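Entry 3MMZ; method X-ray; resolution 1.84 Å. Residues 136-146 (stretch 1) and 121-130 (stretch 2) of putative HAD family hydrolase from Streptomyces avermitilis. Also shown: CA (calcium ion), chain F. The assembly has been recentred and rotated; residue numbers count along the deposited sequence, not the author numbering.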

ATOM      1  N   GLY D 136      -8.336   4.656 -20.889  1.00 10.78           N
ATOM      2  CA  GLY D 136      -7.783   4.837 -22.241  1.00 10.16           C
ATOM      3  C   GLY D 136      -8.504   5.915 -23.043  1.00  9.80           C
ATOM      4  O   GLY D 136      -7.870   6.790 -23.633  1.00  9.04           O
ATOM      5  N   ALA D 137      -9.835   5.848 -23.050  1.00 10.56           N
ATOM      6  CA  ALA D 137     -10.686   6.743 -23.844  1.00 11.16           C
ATOM      7  C   ALA D 137     -10.595   8.211 -23.449  1.00 11.00           C
ATOM      8  O   ALA D 137     -10.832   9.095 -24.266  1.00 11.10           O
ATOM      9  CB  ALA D 137     -12.141   6.277 -23.761  1.00 11.53           C
ATOM     10  N   ALA D 138     -10.275   8.463 -22.185  1.00 10.40           N
ATOM     11  CA  ALA D 138     -10.147   9.816 -21.666  1.00 10.70           C
ATOM     12  C   ALA D 138      -9.034  10.621 -22.339  1.00 11.10           C
ATOM     13  O   ALA D 138      -8.059  10.067 -22.870  1.00 10.88           O
ATOM     14  CB  ALA D 138      -9.920   9.770 -20.164  1.00 10.18           C
ATOM     15  N   ARG D 139      -9.190  11.934 -22.298  1.00 11.14           N
ATOM     16  CA  ARG D 139      -8.152  12.849 -22.756  1.00 11.18           C
ATOM     17  C   ARG D 139      -7.163  13.142 -21.620  1.00 10.82           C
ATOM     18  O   ARG D 139      -5.995  13.463 -21.860  1.00 10.95           O
ATOM     19  CB  ARG D 139      -8.804  14.129 -23.279  1.00 11.68           C
ATOM     20  CG  ARG D 139      -7.855  15.123 -23.913  1.00 12.80           C
ATOM     21  CD  ARG D 139      -8.628  16.236 -24.602  1.00 12.52           C
ATOM     22  NE  ARG D 139      -7.739  17.257 -25.153  1.00 13.10           N
ATOM     23  CZ  ARG D 139      -8.147  18.282 -25.911  1.00 13.76           C
ATOM     24  NH1 ARG D 139      -9.431  18.433 -26.217  1.00 13.21           N
ATOM     25  NH2 ARG D 139      -7.267  19.160 -26.361  1.00 13.13           N
ATOM     26  N   ALA D 140      -7.640  13.014 -20.386  1.00 10.37           N
ATOM     27  CA  ALA D 140      -6.823  13.181 -19.192  1.00 10.73           C
ATOM     28  C   ALA D 140      -7.295  12.169 -18.138  1.00 10.69           C
ATOM     29  O   ALA D 140      -8.464  11.768 -18.146  1.00 10.36           O
ATOM     30  CB  ALA D 140      -6.938  14.602 -18.673  1.00 10.97           C
ATOM     31  N   VAL D 141      -6.387  11.741 -17.252  1.00  9.97           N
ATOM     32  CA  VAL D 141      -6.715  10.734 -16.238  1.00 10.38           C
ATOM     33  C   VAL D 141      -6.192  11.256 -14.910  1.00 10.52           C
ATOM     34  O   VAL D 141      -5.038  11.682 -14.827  1.00 10.33           O
ATOM     35  CB  VAL D 141      -6.059   9.353 -16.554  1.00  9.89           C
ATOM     36  CG1 VAL D 141      -6.425   8.297 -15.511  1.00 12.86           C
ATOM     37  CG2 VAL D 141      -6.445   8.855 -17.967  1.00 13.19           C
ATOM     38  N   THR D 142      -7.031  11.250 -13.877  1.00 10.80           N
ATOM     39  CA  THR D 142      -6.574  11.734 -12.573  1.00 11.73           C
ATOM     40  C   THR D 142      -5.654  10.693 -11.942  1.00 12.96           C
ATOM     41  O   THR D 142      -5.664   9.523 -12.344  1.00 12.42           O
ATOM     42  CB  THR D 142      -7.742  12.045 -11.606  1.00 12.08           C
ATOM     43  OG1 THR D 142      -8.384  10.822 -11.224  1.00 13.49           O
ATOM     44  CG2 THR D 142      -8.749  13.000 -12.242  1.00 14.00           C
ATOM     45  N   THR D 143      -4.848  11.121 -10.970  1.00 13.58           N
ATOM     46  CA  THR D 143      -4.039  10.184 -10.193  1.00 14.47           C
ATOM     47  C   THR D 143      -4.829   9.666  -8.991  1.00 14.67           C
ATOM     48  O   THR D 143      -4.609   8.551  -8.519  1.00 15.08           O
ATOM     49  CB  THR D 143      -2.734  10.850  -9.692  1.00 15.45           C
ATOM     50  OG1 THR D 143      -3.061  11.963  -8.856  1.00 21.33           O
ATOM     51  CG2 THR D 143      -1.911  11.341 -10.840  1.00 20.35           C
ATOM     52  N   VAL D 144      -5.758  10.486  -8.504  1.00 13.87           N
ATOM     53  CA  VAL D 144      -6.546  10.177  -7.311  1.00 14.45           C
ATOM     54  C   VAL D 144      -7.825   9.447  -7.731  1.00 14.06           C
ATOM     55  O   VAL D 144      -8.486   9.889  -8.665  1.00 13.94           O
ATOM     56  CB  VAL D 144      -6.914  11.515  -6.573  1.00 15.07           C
ATOM     57  CG1 VAL D 144      -7.844  11.281  -5.413  1.00 23.21           C
ATOM     58  CG2 VAL D 144      -5.634  12.218  -6.091  1.00 23.26           C
ATOM     59  N   PRO D 145      -8.182   8.333  -7.050  1.00 13.78           N
ATOM     60  CA  PRO D 145      -9.405   7.614  -7.449  1.00 13.37           C
ATOM     61  C   PRO D 145     -10.733   8.287  -7.056  1.00 12.57           C
ATOM     62  O   PRO D 145     -10.751   9.212  -6.259  1.00 12.68           O
ATOM     63  CB  PRO D 145      -9.267   6.263  -6.740  1.00 14.07           C
ATOM     64  CG  PRO D 145      -8.413   6.539  -5.541  1.00 15.60           C
ATOM     65  CD  PRO D 145      -7.485   7.675  -5.923  1.00 14.28           C
ATOM     66  N   GLY D 146     -11.844   7.795  -7.607  1.00 12.83           N
ATOM     67  CA  GLY D 146     -13.174   8.309  -7.259  1.00 13.44           C
ATOM     68  C   GLY D 146     -13.469   8.163  -5.768  1.00 13.55           C
ATOM     69  O   GLY D 146     -13.193   7.115  -5.167  1.00 13.31           O
TER
HETATM   70 CA    CA F 501      -6.452   8.726 -23.819  1.00 10.33          CA
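Stretch 2 (121-130) VGWPVAVASA

Stretch 2 lies beside stretch 1 as a neighbouring parallel strand. The assignment rests on two bridges, Ala140 with Val125 (CA to CA 4.9 Å) and Val141 with Ala126 (CA to CA 4.8 Å), and the register continues to Thr142 and Val127, whose CA atoms are 5.0 Å apart. Both chains therefore advance in the same direction, with stretch 2 extended as a strand from Trp123 to Ala126. Together the two stretches bury 733 Å².

Val121, the first residue after a helix to leave helical phi/psi, makes no contact with stretch 1. Contact begins at Gly122, whose carbonyl accepts a hydrogen bond from the extended side chain of Arg139 (NH1 to Gly122 O 2.9 Å, angle at hydrogen 160°). That oxygen lies at the edge of the guanidinium, near its plane, which leaves the guanidinium faces free for stacking.

One face is covered by Trp123. Its CA-to-CB bond points sideways, but chi1 of -71° and chi2 of 89° bring the ring nearer, and the guanidinium lies flat on it with planes at 8°. Arg139 CZ is 3.5 Å from the centroid of the six-membered ring of Trp123 and 16° off the normal, which supports a cation-pi contact; Arg139 CD adds a CH-pi contact at 3.9 Å from the same centroid.

Pro124 has no amide hydrogen to give, but its carbonyl serves two donors of stretch 1. Arg139 N donates to Pro124 O at 2.8 Å, and Ala140 N makes a weak, longer bond to the same Pro124 O at 3.5 Å. Its ring also approaches the arginine, Pro124 CD standing 3.9 Å from Arg139 CB.

Val125 and Ala140 direct their side chains to the same face of the sheet, where Val125 CG2 and Ala140 CB are 4.2 Å apart. On the backbone, Val125 CA makes a CA-H...O contact of 3.3 Å with Ala140 O.

Ala126 uses both backbone polar groups: Ala126 N donates to Ala140 O at 3.0 Å, and Ala126 O accepts from Thr142 N at 3.0 Å, with angles of 162° and 161°. Its methyl is on the face that carries Val141; Ala126 CB also packs 3.6 Å from Ala138 CB.

At Val127 a type I turn begins, running to Ala130 and closed by Ala130 N donating to Val127 O at 3.0 Å. The CA-to-CB bond of Val127 points away overall, although Val127 CB still comes within 4.0 Å of Gly146 N.

Ala128 N gives a weak hydrogen bond to Thr142 OG1 (3.0 Å, 129°), while that hydroxyl donates to Val144 O at 2.7 Å within stretch 1. Ala128 CB points toward stretch 1 and lies 3.3 Å from Thr143 O and 3.8 Å from Pro145 N.

Ser129, with chi1 in p, accepts through OG from Gly146 N at 2.9 Å and 163°. Ala130 completes the turn without touching stretch 1.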

ATOM      1  N   VAL D 121     -17.856  15.116 -25.890  1.00 15.41           N
ATOM      2  CA  VAL D 121     -17.242  16.328 -25.333  1.00 15.28           C
ATOM      3  C   VAL D 121     -15.772  16.500 -25.700  1.00 14.99           C
ATOM      4  O   VAL D 121     -15.103  15.544 -26.090  1.00 15.38           O
ATOM      5  CB  VAL D 121     -17.414  16.419 -23.804  1.00 15.61           C
ATOM      6  CG1 VAL D 121     -18.890  16.352 -23.430  1.00 16.86           C
ATOM      7  CG2 VAL D 121     -16.612  15.304 -23.085  1.00 15.90           C
ATOM      8  N   GLY D 122     -15.285  17.730 -25.571  1.00 14.00           N
ATOM      9  CA  GLY D 122     -13.902  18.060 -25.898  1.00 12.96           C
ATOM     10  C   GLY D 122     -12.907  17.497 -24.898  1.00 12.04           C
ATOM     11  O   GLY D 122     -11.828  17.051 -25.277  1.00 11.29           O
ATOM     12  N   TRP D 123     -13.289  17.497 -23.624  1.00 11.81           N
ATOM     13  CA  TRP D 123     -12.364  17.150 -22.552  1.00 12.18           C
ATOM     14  C   TRP D 123     -12.899  16.034 -21.647  1.00 11.22           C
ATOM     15  O   TRP D 123     -13.288  16.300 -20.504  1.00 11.18           O
ATOM     16  CB  TRP D 123     -12.008  18.411 -21.745  1.00 12.68           C
ATOM     17  CG  TRP D 123     -11.115  19.364 -22.502  1.00 14.67           C
ATOM     18  CD1 TRP D 123     -11.505  20.384 -23.330  1.00 13.76           C
ATOM     19  CD2 TRP D 123      -9.685  19.377 -22.496  1.00 13.57           C
ATOM     20  NE1 TRP D 123     -10.403  21.027 -23.841  1.00 14.23           N
ATOM     21  CE2 TRP D 123      -9.271  20.431 -23.338  1.00 14.61           C
ATOM     22  CE3 TRP D 123      -8.706  18.594 -21.852  1.00 14.87           C
ATOM     23  CZ2 TRP D 123      -7.921  20.730 -23.557  1.00 13.69           C
ATOM     24  CZ3 TRP D 123      -7.362  18.892 -22.074  1.00 13.44           C
ATOM     25  CH2 TRP D 123      -6.987  19.949 -22.922  1.00 14.79           C
ATOM     26  N   PRO D 124     -12.930  14.781 -22.151  1.00 10.70           N
ATOM     27  CA  PRO D 124     -13.350  13.685 -21.282  1.00 10.49           C
ATOM     28  C   PRO D 124     -12.225  13.357 -20.309  1.00 10.57           C
ATOM     29  O   PRO D 124     -11.067  13.302 -20.721  1.00 10.28           O
ATOM     30  CB  PRO D 124     -13.558  12.517 -22.251  1.00 10.82           C
ATOM     31  CG  PRO D 124     -12.724  12.846 -23.452  1.00 13.54           C
ATOM     32  CD  PRO D 124     -12.723  14.333 -23.551  1.00 11.00           C
ATOM     33  N   VAL D 125     -12.577  13.164 -19.039  1.00 10.55           N
ATOM     34  CA  VAL D 125     -11.595  12.891 -17.980  1.00 10.45           C
ATOM     35  C   VAL D 125     -12.028  11.646 -17.204  1.00 10.44           C
ATOM     36  O   VAL D 125     -13.199  11.511 -16.796  1.00 11.04           O
ATOM     37  CB  VAL D 125     -11.409  14.103 -17.012  1.00 10.68           C
ATOM     38  CG1 VAL D 125     -10.363  13.780 -15.936  1.00 11.49           C
ATOM     39  CG2 VAL D 125     -11.010  15.385 -17.784  1.00 11.92           C
ATOM     40  N   ALA D 126     -11.095  10.718 -17.026  1.00  9.84           N
ATOM     41  CA  ALA D 126     -11.372   9.500 -16.282  1.00 10.23           C
ATOM     42  C   ALA D 126     -10.723   9.627 -14.920  1.00 10.33           C
ATOM     43  O   ALA D 126      -9.588  10.109 -14.819  1.00 10.85           O
ATOM     44  CB  ALA D 126     -10.795   8.277 -17.024  1.00 10.60           C
ATOM     45  N   VAL D 127     -11.439   9.218 -13.872  1.00 10.11           N
ATOM     46  CA  VAL D 127     -10.826   9.067 -12.542  1.00 10.30           C
ATOM     47  C   VAL D 127      -9.848   7.890 -12.579  1.00 10.76           C
ATOM     48  O   VAL D 127      -9.964   7.008 -13.445  1.00 10.35           O
ATOM     49  CB  VAL D 127     -11.876   8.927 -11.408  1.00 10.45           C
ATOM     50  CG1 VAL D 127     -12.740  10.188 -11.339  1.00 13.71           C
ATOM     51  CG2 VAL D 127     -12.753   7.691 -11.600  1.00 12.79           C
ATOM     52  N   ALA D 128      -8.876   7.894 -11.659  1.00 11.05           N
ATOM     53  CA  ALA D 128      -7.832   6.874 -11.612  1.00 11.48           C
ATOM     54  C   ALA D 128      -8.395   5.464 -11.507  1.00 11.74           C
ATOM     55  O   ALA D 128      -7.822   4.514 -12.069  1.00 11.51           O
ATOM     56  CB  ALA D 128      -6.870   7.146 -10.456  1.00 11.75           C
ATOM     57  N   SER D 129      -9.527   5.349 -10.809  1.00 11.98           N
ATOM     58  CA  SER D 129     -10.180   4.066 -10.553  1.00 12.82           C
ATOM     59  C   SER D 129     -11.148   3.631 -11.668  1.00 13.12           C
ATOM     60  O   SER D 129     -11.856   2.631 -11.526  1.00 13.13           O
ATOM     61  CB  SER D 129     -10.934   4.124  -9.212  1.00 12.23           C
ATOM     62  OG  SER D 129     -11.731   5.296  -9.125  1.00 12.82           O
ATOM     63  N   ALA D 130     -11.176   4.365 -12.776  1.00 13.54           N
ATOM     64  CA  ALA D 130     -12.103   4.056 -13.865  1.00 13.51           C
ATOM     65  C   ALA D 130     -11.820   2.690 -14.486  1.00 14.05           C
ATOM     66  O   ALA D 130     -10.698   2.183 -14.425  1.00 13.79           O
ATOM     67  CB  ALA D 130     -12.079   5.155 -14.950  1.00 13.32           C
TER
HETATM   68  O   HOH W   1     -12.219   4.554  -6.021  1.00 29.72           O
HETATM   69  O   HOH W   2      -6.137  10.611 -25.463  1.00 14.24           O
HETATM   70  O   HOH W   3      -7.593   8.403 -26.067  1.00 13.46           O
HETATM   71  O   HOH W   4      -5.936   7.981 -21.667  1.00 10.27           O